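Local atomic coordinates of regulatory protein YycH-like domain-containing protein (Eubacterium rectale, PDB entry 5COZ), a protein that is of unknown function but resembles the regulatory protein YycH in domain type and is probably exported as a lipoprotein. Residues Val59-Val64 against Asp348-Glu353; Glu166-Leu171 against Tyr212-Phe217; Tyr326-Val331 against Ser336-Met341. All blocks are in the same frame, centred on the assembly; numbering follows the deposited sequence. Where two conformers were deposited one is given.

Contact 1. Residues Val59-Val64 against Asp348-Glu353; sequences VKSGKV and DAYTGE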
loop_
_atom_site.group_PDB
_atom_site.type_symbol
_atom_site.label_atom_id
_atom_site.label_comp_id
_atom_site.label_asym_id
_atom_site.label_seq_id
_atom_site.Cartn_x
_atom_site.Cartn_y
_atom_site.Cartn_z
ATOM N N VAL A 59 5.149 -21.402 -1.516
ATOM C CA VAL A 59 4.575 -20.295 -2.280
ATOM C C VAL A 59 4.868 -20.451 -3.746
ATOM O O VAL A 59 6.004 -20.789 -4.142
ATOM C CB VAL A 59 5.144 -18.946 -1.752
ATOM C CG1 VAL A 59 4.619 -17.740 -2.537
ATOM C CG2 VAL A 59 4.833 -18.772 -0.271
ATOM N N LYS A 60 3.844 -20.209 -4.561
ATOM C CA LYS A 60 3.960 -20.244 -6.006
ATOM C C LYS A 60 4.582 -18.987 -6.566
ATOM O O LYS A 60 4.343 -17.899 -6.059
ATOM C CB LYS A 60 2.561 -20.305 -6.660
ATOM C CG LYS A 60 1.779 -21.557 -6.347
ATOM C CD LYS A 60 0.342 -21.327 -6.869
ATOM C CE LYS A 60 -0.500 -22.565 -6.813
ATOM N NZ LYS A 60 -0.087 -23.531 -7.880
ATOM N N SER A 61 5.367 -19.147 -7.629
ATOM C CA SER A 61 5.746 -18.080 -8.530
ATOM C C SER A 61 4.929 -18.280 -9.772
ATOM O O SER A 61 4.463 -19.392 -10.046
ATOM C CB SER A 61 7.227 -18.126 -8.866
ATOM O OG SER A 61 7.958 -17.796 -7.703
ATOM N N GLY A 62 4.762 -17.225 -10.545
ATOM C CA GLY A 62 3.974 -17.399 -11.755
ATOM C C GLY A 62 4.111 -16.258 -12.728
ATOM O O GLY A 62 5.068 -15.474 -12.682
ATOM N N LYS A 63 3.190 -16.251 -13.671
ATOM C CA LYS A 63 3.046 -15.187 -14.658
ATOM C C LYS A 63 1.686 -14.590 -14.464
ATOM O O LYS A 63 0.713 -15.334 -14.237
ATOM C CB LYS A 63 3.153 -15.718 -16.091
ATOM C CG LYS A 63 4.435 -16.450 -16.448
ATOM C CD LYS A 63 5.550 -15.513 -16.783
ATOM C CE LYS A 63 6.686 -16.277 -17.430
ATOM N NZ LYS A 63 7.870 -15.391 -17.530
ATOM N N VAL A 64 1.591 -13.265 -14.573
ATOM C CA VAL A 64 0.305 -12.549 -14.518
ATOM C C VAL A 64 0.235 -11.606 -15.686
ATOM O O VAL A 64 1.271 -11.222 -16.242
ATOM C CB VAL A 64 0.106 -11.736 -13.194
ATOM C CG1 VAL A 64 0.136 -12.632 -11.956
ATOM C CG2 VAL A 64 1.140 -10.614 -13.079
ATOM N N ASP A 348 14.724 -11.852 -2.149
ATOM C CA ASP A 348 14.053 -12.973 -2.809
ATOM C C ASP A 348 13.588 -13.918 -1.673
ATOM O O ASP A 348 14.409 -14.310 -0.823
ATOM C CB ASP A 348 15.051 -13.639 -3.767
ATOM C CG ASP A 348 14.566 -14.881 -4.493
ATOM O OD1 ASP A 348 13.822 -15.686 -3.871
ATOM O OD2 ASP A 348 14.998 -15.092 -5.653
ATOM N N ALA A 349 12.275 -14.263 -1.623
ATOM C CA ALA A 349 11.830 -15.037 -0.451
ATOM C C ALA A 349 12.316 -16.477 -0.469
ATOM O O ALA A 349 12.373 -17.087 0.598
ATOM C CB ALA A 349 10.313 -15.005 -0.327
ATOM N N TYR A 350 12.657 -17.023 -1.644
ATOM C CA TYR A 350 13.157 -18.396 -1.717
ATOM C C TYR A 350 14.617 -18.462 -1.364
ATOM O O TYR A 350 15.010 -19.361 -0.629
ATOM C CB TYR A 350 13.014 -18.996 -3.122
ATOM C CG TYR A 350 11.614 -19.033 -3.686
ATOM C CD1 TYR A 350 10.604 -19.777 -3.070
ATOM C CD2 TYR A 350 11.311 -18.373 -4.871
ATOM C CE1 TYR A 350 9.321 -19.846 -3.624
ATOM C CE2 TYR A 350 10.035 -18.414 -5.419
ATOM C CZ TYR A 350 9.064 -19.207 -4.827
ATOM O OH TYR A 350 7.814 -19.212 -5.406
ATOM N N THR A 351 15.434 -17.569 -1.948
ATOM C CA THR A 351 16.879 -17.708 -1.810
ATOM C C THR A 351 17.508 -16.824 -0.766
ATOM O O THR A 351 18.640 -17.100 -0.371
ATOM C CB THR A 351 17.566 -17.423 -3.156
ATOM O OG1 THR A 351 17.427 -16.024 -3.469
ATOM C CG2 THR A 351 17.042 -18.292 -4.303
ATOM N N GLY A 352 16.828 -15.758 -0.364
ATOM C CA GLY A 352 17.403 -14.770 0.543
ATOM C C GLY A 352 18.334 -13.801 -0.167
ATOM O O GLY A 352 18.978 -13.001 0.500
ATOM N N GLU A 353 18.432 -13.867 -1.515
ATOM C CA GLU A 353 19.225 -12.884 -2.288
ATOM C C GLU A 353 18.736 -11.485 -1.927
ATOM O O GLU A 353 17.545 -11.206 -2.056
ATOM C CB GLU A 353 19.028 -13.104 -3.788
ATOM C CG GLU A 353 19.708 -12.020 -4.633
ATOM C CD GLU A 353 19.557 -12.158 -6.137
ATOM O OE1 GLU A 353 18.937 -13.144 -6.605
ATOM O OE2 GLU A 353 20.049 -11.249 -6.850
#

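Contact 2. Residues Glu166-Leu171 against Tyr212-Phe217; sequences EEAEEL and YVFFMF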
loop_
_atom_site.group_PDB
_atom_site.type_symbol
_atom_site.label_atom_id
_atom_site.label_comp_id
_atom_site.label_asym_id
_atom_site.label_seq_id
_atom_site.Cartn_x
_atom_site.Cartn_y
_atom_site.Cartn_z
ATOM N N GLU A 166 -15.229 -0.039 13.217
ATOM C CA GLU A 166 -15.721 -1.370 12.862
ATOM C C GLU A 166 -16.777 -1.266 11.746
ATOM O O GLU A 166 -16.699 -2.015 10.764
ATOM C CB GLU A 166 -16.278 -2.081 14.106
ATOM C CG GLU A 166 -16.760 -3.500 13.852
ATOM C CD GLU A 166 -17.463 -4.178 15.014
ATOM O OE1 GLU A 166 -18.414 -3.584 15.574
ATOM O OE2 GLU A 166 -17.101 -5.337 15.322
ATOM N N GLU A 167 -17.750 -0.338 11.870
ATOM C CA GLU A 167 -18.777 -0.156 10.858
ATOM C C GLU A 167 -18.155 0.372 9.546
ATOM O O GLU A 167 -18.541 -0.062 8.460
ATOM C CB GLU A 167 -19.891 0.767 11.366
ATOM C CG GLU A 167 -21.145 0.667 10.507
ATOM C CD GLU A 167 -22.350 1.491 10.924
ATOM O OE1 GLU A 167 -22.635 1.568 12.141
ATOM O OE2 GLU A 167 -23.058 1.993 10.021
ATOM N N ALA A 168 -17.170 1.281 9.653
ATOM C CA ALA A 168 -16.475 1.824 8.499
ATOM C C ALA A 168 -15.700 0.711 7.759
ATOM O O ALA A 168 -15.780 0.632 6.534
ATOM C CB ALA A 168 -15.525 2.934 8.956
ATOM N N GLU A 169 -15.068 -0.191 8.525
ATOM C CA GLU A 169 -14.343 -1.325 7.936
ATOM C C GLU A 169 -15.294 -2.264 7.208
ATOM O O GLU A 169 -14.969 -2.743 6.122
ATOM C CB GLU A 169 -13.549 -2.081 8.995
ATOM C CG GLU A 169 -12.665 -3.122 8.328
ATOM C CD GLU A 169 -11.717 -3.891 9.213
ATOM O OE1 GLU A 169 -11.555 -3.519 10.397
ATOM O OE2 GLU A 169 -11.093 -4.844 8.697
ATOM N N GLU A 170 -16.487 -2.483 7.766
ATOM C CA GLU A 170 -17.478 -3.331 7.101
ATOM C C GLU A 170 -17.882 -2.735 5.749
ATOM O O GLU A 170 -18.013 -3.476 4.768
ATOM C CB GLU A 170 -18.700 -3.527 8.004
ATOM C CG GLU A 170 -18.410 -4.477 9.157
ATOM C CD GLU A 170 -19.432 -4.590 10.276
ATOM O OE1 GLU A 170 -20.379 -3.774 10.320
ATOM O OE2 GLU A 170 -19.257 -5.481 11.140
ATOM N N LEU A 171 -18.021 -1.391 5.660
ATOM C CA LEU A 171 -18.349 -0.755 4.392
ATOM C C LEU A 171 -17.170 -0.855 3.400
ATOM O O LEU A 171 -17.385 -1.083 2.207
ATOM C CB LEU A 171 -18.747 0.709 4.625
ATOM C CG LEU A 171 -19.121 1.533 3.391
ATOM C CD1 LEU A 171 -20.221 0.856 2.540
ATOM C CD2 LEU A 171 -19.496 2.946 3.800
ATOM N N TYR A 212 -12.322 8.712 7.419
ATOM C CA TYR A 212 -11.541 7.491 7.607
ATOM C C TYR A 212 -10.905 7.130 6.277
ATOM O O TYR A 212 -11.595 7.219 5.257
ATOM C CB TYR A 212 -12.440 6.311 7.984
ATOM C CG TYR A 212 -13.001 6.291 9.375
ATOM C CD1 TYR A 212 -12.160 6.194 10.488
ATOM C CD2 TYR A 212 -14.372 6.261 9.587
ATOM C CE1 TYR A 212 -12.676 6.091 11.773
ATOM C CE2 TYR A 212 -14.901 6.128 10.868
ATOM C CZ TYR A 212 -14.050 6.034 11.960
ATOM O OH TYR A 212 -14.584 5.925 13.227
ATOM N N VAL A 213 -9.658 6.678 6.261
ATOM C CA VAL A 213 -9.023 6.195 5.034
ATOM C C VAL A 213 -8.545 4.781 5.274
ATOM O O VAL A 213 -7.682 4.561 6.131
ATOM C CB VAL A 213 -7.855 7.089 4.562
ATOM C CG1 VAL A 213 -7.127 6.466 3.355
ATOM C CG2 VAL A 213 -8.345 8.491 4.209
ATOM N N PHE A 214 -9.081 3.828 4.512
ATOM C CA PHE A 214 -8.565 2.471 4.567
ATOM C C PHE A 214 -7.625 2.213 3.443
ATOM O O PHE A 214 -7.883 2.625 2.312
ATOM C CB PHE A 214 -9.701 1.445 4.438
ATOM C CG PHE A 214 -10.532 1.394 5.687
ATOM C CD1 PHE A 214 -11.630 2.236 5.851
ATOM C CD2 PHE A 214 -10.266 0.454 6.669
ATOM C CE1 PHE A 214 -12.409 2.174 7.017
ATOM C CE2 PHE A 214 -11.025 0.409 7.846
ATOM C CZ PHE A 214 -12.094 1.266 8.005
ATOM N N PHE A 215 -6.552 1.478 3.746
ATOM C CA PHE A 215 -5.698 0.872 2.745
ATOM C C PHE A 215 -5.989 -0.591 2.765
ATOM O O PHE A 215 -5.795 -1.236 3.783
ATOM C CB PHE A 215 -4.180 1.077 2.980
ATOM C CG PHE A 215 -3.563 2.406 2.652
ATOM C CD1 PHE A 215 -4.355 3.533 2.415
ATOM C CD2 PHE A 215 -2.184 2.538 2.571
ATOM C CE1 PHE A 215 -3.758 4.789 2.166
ATOM C CE2 PHE A 215 -1.594 3.777 2.278
ATOM C CZ PHE A 215 -2.380 4.885 2.073
HETATM N N MSE A 216 -6.467 -1.101 1.633
HETATM C CA MSE A 216 -6.657 -2.542 1.456
HETATM C C MSE A 216 -5.645 -3.008 0.448
HETATM O O MSE A 216 -5.137 -2.216 -0.338
HETATM C CB MSE A 216 -8.069 -2.879 1.032
HETATM C CG MSE A 216 -9.052 -2.123 1.885
HETATM SE SE MSE A 216 -10.836 -2.425 1.350
HETATM C CE MSE A 216 -11.092 -3.711 2.369
ATOM N N PHE A 217 -5.285 -4.296 0.511
ATOM C CA PHE A 217 -4.194 -4.775 -0.296
ATOM C C PHE A 217 -4.589 -5.900 -1.241
ATOM O O PHE A 217 -4.716 -7.044 -0.831
ATOM C CB PHE A 217 -3.055 -5.225 0.648
ATOM C CG PHE A 217 -2.669 -4.136 1.626
ATOM C CD1 PHE A 217 -2.009 -2.991 1.191
ATOM C CD2 PHE A 217 -3.082 -4.196 2.957
ATOM C CE1 PHE A 217 -1.727 -1.949 2.076
ATOM C CE2 PHE A 217 -2.793 -3.155 3.850
ATOM C CZ PHE A 217 -2.097 -2.045 3.410
#

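Contact 3. Residues Tyr326-Val331 against Ser336-Met341; sequences YQNQLV and SYTQKM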
loop_
_atom_site.group_PDB
_atom_site.type_symbol
_atom_site.label_atom_id
_atom_site.label_comp_id
_atom_site.label_asym_id
_atom_site.label_seq_id
_atom_site.Cartn_x
_atom_site.Cartn_y
_atom_site.Cartn_z
ATOM N N TYR A 326 13.432 2.865 9.257
ATOM C CA TYR A 326 13.734 4.287 9.274
ATOM C C TYR A 326 15.200 4.507 9.559
ATOM O O TYR A 326 15.784 3.757 10.334
ATOM C CB TYR A 326 12.947 5.000 10.401
ATOM C CG TYR A 326 11.460 4.953 10.234
ATOM C CD1 TYR A 326 10.825 5.727 9.264
ATOM C CD2 TYR A 326 10.668 4.190 11.092
ATOM C CE1 TYR A 326 9.441 5.712 9.123
ATOM C CE2 TYR A 326 9.276 4.157 10.954
ATOM C CZ TYR A 326 8.669 4.933 9.975
ATOM O OH TYR A 326 7.297 4.913 9.807
ATOM N N GLN A 327 15.787 5.536 8.953
ATOM C CA GLN A 327 17.130 5.944 9.320
ATOM C C GLN A 327 17.110 7.430 9.605
ATOM O O GLN A 327 16.591 8.213 8.816
ATOM C CB GLN A 327 18.182 5.594 8.266
ATOM C CG GLN A 327 19.596 5.939 8.740
ATOM C CD GLN A 327 20.662 5.366 7.834
ATOM O OE1 GLN A 327 20.547 5.412 6.606
ATOM N NE2 GLN A 327 21.688 4.788 8.436
ATOM N N ASN A 328 17.736 7.804 10.710
ATOM C CA ASN A 328 17.778 9.187 11.182
ATOM C C ASN A 328 18.998 9.863 10.566
ATOM O O ASN A 328 20.097 9.839 11.131
ATOM C CB ASN A 328 17.825 9.152 12.710
ATOM C CG ASN A 328 17.428 10.432 13.353
ATOM O OD1 ASN A 328 16.921 11.360 12.691
ATOM N ND2 ASN A 328 17.659 10.523 14.672
ATOM N N GLN A 329 18.808 10.391 9.353
ATOM C CA GLN A 329 19.920 10.894 8.553
ATOM C C GLN A 329 20.219 12.365 8.767
ATOM O O GLN A 329 19.316 13.164 8.981
ATOM C CB GLN A 329 19.629 10.645 7.075
ATOM C CG GLN A 329 19.586 9.156 6.745
ATOM C CD GLN A 329 19.415 8.869 5.269
ATOM O OE1 GLN A 329 19.146 9.773 4.448
ATOM N NE2 GLN A 329 19.561 7.588 4.917
ATOM N N LEU A 330 21.501 12.725 8.677
ATOM C CA LEU A 330 21.919 14.107 8.802
ATOM C C LEU A 330 21.465 14.897 7.546
ATOM O O LEU A 330 21.682 14.434 6.425
ATOM C CB LEU A 330 23.441 14.133 8.969
ATOM C CG LEU A 330 24.074 15.478 9.243
ATOM C CD1 LEU A 330 23.614 16.031 10.589
ATOM C CD2 LEU A 330 25.578 15.348 9.197
ATOM N N VAL A 331 20.809 16.049 7.738
ATOM C CA VAL A 331 20.339 16.909 6.636
ATOM C C VAL A 331 21.568 17.561 5.981
ATOM O O VAL A 331 22.478 17.990 6.697
ATOM C CB VAL A 331 19.307 17.946 7.155
ATOM C CG1 VAL A 331 19.003 19.028 6.111
ATOM C CG2 VAL A 331 18.026 17.240 7.573
ATOM N N SER A 336 24.167 19.001 12.828
ATOM C CA SER A 336 23.564 17.940 13.653
ATOM C C SER A 336 22.072 17.686 13.382
ATOM O O SER A 336 21.580 16.640 13.798
ATOM C CB SER A 336 23.757 18.262 15.138
ATOM O OG SER A 336 23.194 19.523 15.460
ATOM N N TYR A 337 21.359 18.592 12.685
ATOM C CA TYR A 337 19.931 18.411 12.409
ATOM C C TYR A 337 19.693 17.173 11.545
ATOM O O TYR A 337 20.359 17.011 10.521
ATOM C CB TYR A 337 19.331 19.650 11.727
ATOM C CG TYR A 337 17.827 19.575 11.594
ATOM C CD1 TYR A 337 16.995 19.854 12.672
ATOM C CD2 TYR A 337 17.232 19.223 10.386
ATOM C CE1 TYR A 337 15.607 19.832 12.539
ATOM C CE2 TYR A 337 15.847 19.144 10.257
ATOM C CZ TYR A 337 15.038 19.449 11.334
ATOM O OH TYR A 337 13.673 19.385 11.187
ATOM N N THR A 338 18.775 16.292 11.990
ATOM C CA THR A 338 18.473 15.049 11.277
ATOM C C THR A 338 17.016 14.961 10.856
ATOM O O THR A 338 16.144 15.679 11.379
ATOM C CB THR A 338 18.817 13.815 12.168
ATOM O OG1 THR A 338 18.040 13.904 13.364
ATOM C CG2 THR A 338 20.297 13.737 12.534
ATOM N N GLN A 339 16.756 14.055 9.910
ATOM C CA GLN A 339 15.420 13.737 9.400
ATOM C C GLN A 339 15.244 12.243 9.385
ATOM O O GLN A 339 16.149 11.520 8.963
ATOM C CB GLN A 339 15.225 14.284 7.980
ATOM C CG GLN A 339 14.743 15.720 7.945
ATOM C CD GLN A 339 14.327 16.131 6.551
ATOM O OE1 GLN A 339 14.876 15.664 5.539
ATOM N NE2 GLN A 339 13.356 17.032 6.476
ATOM N N LYS A 340 14.069 11.782 9.805
ATOM C CA LYS A 340 13.741 10.361 9.845
ATOM C C LYS A 340 13.294 9.917 8.457
ATOM O O LYS A 340 12.188 10.259 8.012
ATOM C CB LYS A 340 12.648 10.145 10.900
ATOM C CG LYS A 340 12.307 8.719 11.250
ATOM C CD LYS A 340 11.187 8.800 12.264
ATOM C CE LYS A 340 10.542 7.491 12.515
ATOM N NZ LYS A 340 9.380 7.640 13.434
HETATM N N MSE A 341 14.157 9.183 7.772
HETATM C CA MSE A 341 13.896 8.736 6.409
HETATM C C MSE A 341 13.302 7.357 6.367
HETATM O O MSE A 341 13.841 6.444 6.983
HETATM C CB MSE A 341 15.210 8.719 5.606
HETATM C CG MSE A 341 15.931 10.066 5.550
HETATM SE SE MSE A 341 14.856 11.497 4.707
HETATM C CE MSE A 341 14.916 10.994 3.078
#

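Contact 1. Residues Val59-Val64 against Asp348-Glu353
Y350 reaches V59 and S61 because its CG is anti to the carbonyl carbon (chi1 -58°), which sends the ring off its loop and carries the hydroxyl to strand 59-64. S61 answers with the matching torsion (chi1 -69°), placing OG beside its own backbone N and within range of that hydroxyl. Two bonds result, so Y350 OH is both donor and acceptor: it donates to V59 O, the two oxygens lying 2.7 Å apart, and accepts from S61 OG, with OG to Y350 OH also 2.7 Å. The first bond leaves the carbonyl plane of V59, the donor sitting 50° above it. Both oxygens lie at the ring edge and near its plane, V59 O beside CE1 and S61 OG beside CE2, the latter pair only 3.1 Å apart. Gripped on both sides, the phenol has its hydroxyl well fixed. S61 N comes within 3.3 Å of Y350 OH, but its poor angle rules out a third bond. Nothing else of the loop touches the strand; V59 and Y350, the nearest CA atoms, are 8.8 Å apart, so the ring spans the whole gap.

The backbone that carries the ring is folded by the turn. D348 OD1 accepts from Y350 N at 2.8 Å, as in an Asx turn, and from T351 N at 3.1 Å, while T351 OG1 takes E353 N in an ST turn.

Strand 58-66 lies between strands 262-272 and 314-330 in the mixed sheet, with S61 bonded to T268 and E269 through its backbone and G62 to I317. Y350 and S61 both pack on P319 of strand 314-330, to which strands 58-66 and 338-348 both pair, so the tyrosine ties the loop after strand 338-348 to strand 58-66.

Contact 2. Residues Glu166-Leu171 against Tyr212-Phe217
This is apolar helix-on-sheet packing, buried between helix 165-178 and the face of strand 211-220 that turns toward it. The axes of the two short segments approach to 9.7 Å, with their N-to-C directions 50° apart. A168 faces the strand: its CB lies 3.6 Å from Y212 CD2 and 3.7 Å from F214 CE1, so one methyl serves two aromatic side chains. It sits at the edge of the F214 ring and in its plane, whereas it meets the Y212 ring obliquely. The end of the F214 ring runs on to the helix backbone, with CZ 3.4 Å from E169 N. F214 CG is anti to the carbonyl carbon (chi1 -72°), which aims the ring out from the sheet and straight at the A168-E169 junction.

Residues Y212, F214 and M216 point to the helix and V213 and F215 do not, the two-residue repeat of a beta strand whose one face is covered by a helix, here one layer of helix on an antiparallel sheet. On that covered face F214 also reaches A172, one turn further along the helix; on the other face V213 packs on V245 and A247 of strand 244-249.

E169 closes the margin. Its CB lies 3.7 Å from F214 CE2, and its extended chain crosses the phenylalanine at about a right angle; the carboxylate, turned 43° from the ring plane, is bonded through OE2 to N187. The Y212 hydroxyl is satisfied by M163 and L160, just ahead of the helix. The Y212 side chain lies about 12 Å from the bound sodium ion, whose ligands Q208 and D210 precede it in the chain.

Contact 3. Residues Tyr326-Val331 against Ser336-Met341
Y326 and K340 make the aromatic part of the contact: K340 CE sits 3.5 Å above the centre of the Y326 ring, with NZ 4.3 Å from its centroid over the same face, a cation-pi pair laid over a CH-pi contact. The lysine chain, CG anti to the backbone N (chi1 -171°) and extended beyond it, carries CE there, while Y326 OH is bonded to N149. This end, with Y326 and Q327 buried, is tightly laced: Q327 and M341 exchange two backbone bonds, M341 N to Q327 O being 2.8 Å long and nearly straight at 170°, and Q329 and Q339 exchange two more. On the face of Q327, Q329 and M341, Q329 OE1 comes within 3.4 Å of M341 CG, and Q329 NE2 donates to Q327 OE1. On the side of N328 and K340, N328 OD1 accepts from T338 OG1 at 2.9 Å, the donor above the carbonyl plane.

The solvent side holds L330, S336, Y337 and K340. Near the turn V331 N still bonds Y337 O straight (176°), but L330 CD1 merely lies against Y337 O. Alternating hydrogen-bonded and non-hydrogen-bonded pairs mark the end of the antiparallel hairpin 314-330/338-348, whose first arm also joins strand 295-311.

Contact 2 is the buried one, contact 1 is partly buried, and contact 3 lies at the surface. Contacts 1 and 3 reach the same mixed sheet, in which strands 58-66 and 314-330 are neighbours, yet their centres are 33 Å apart; contact 2 belongs to the other, antiparallel sheet, on the opposite side of the chain's centre from contact 1. Chemistry follows place: two hydroxyl bonds at the end of one tyrosine in contact 1, aromatic and methyl packing without polar bonds across contact 2, and backbone pairing with polar side chains in contact 3. Along the chain contact 1 closes a loop that encloses the other two, which follow one another in series.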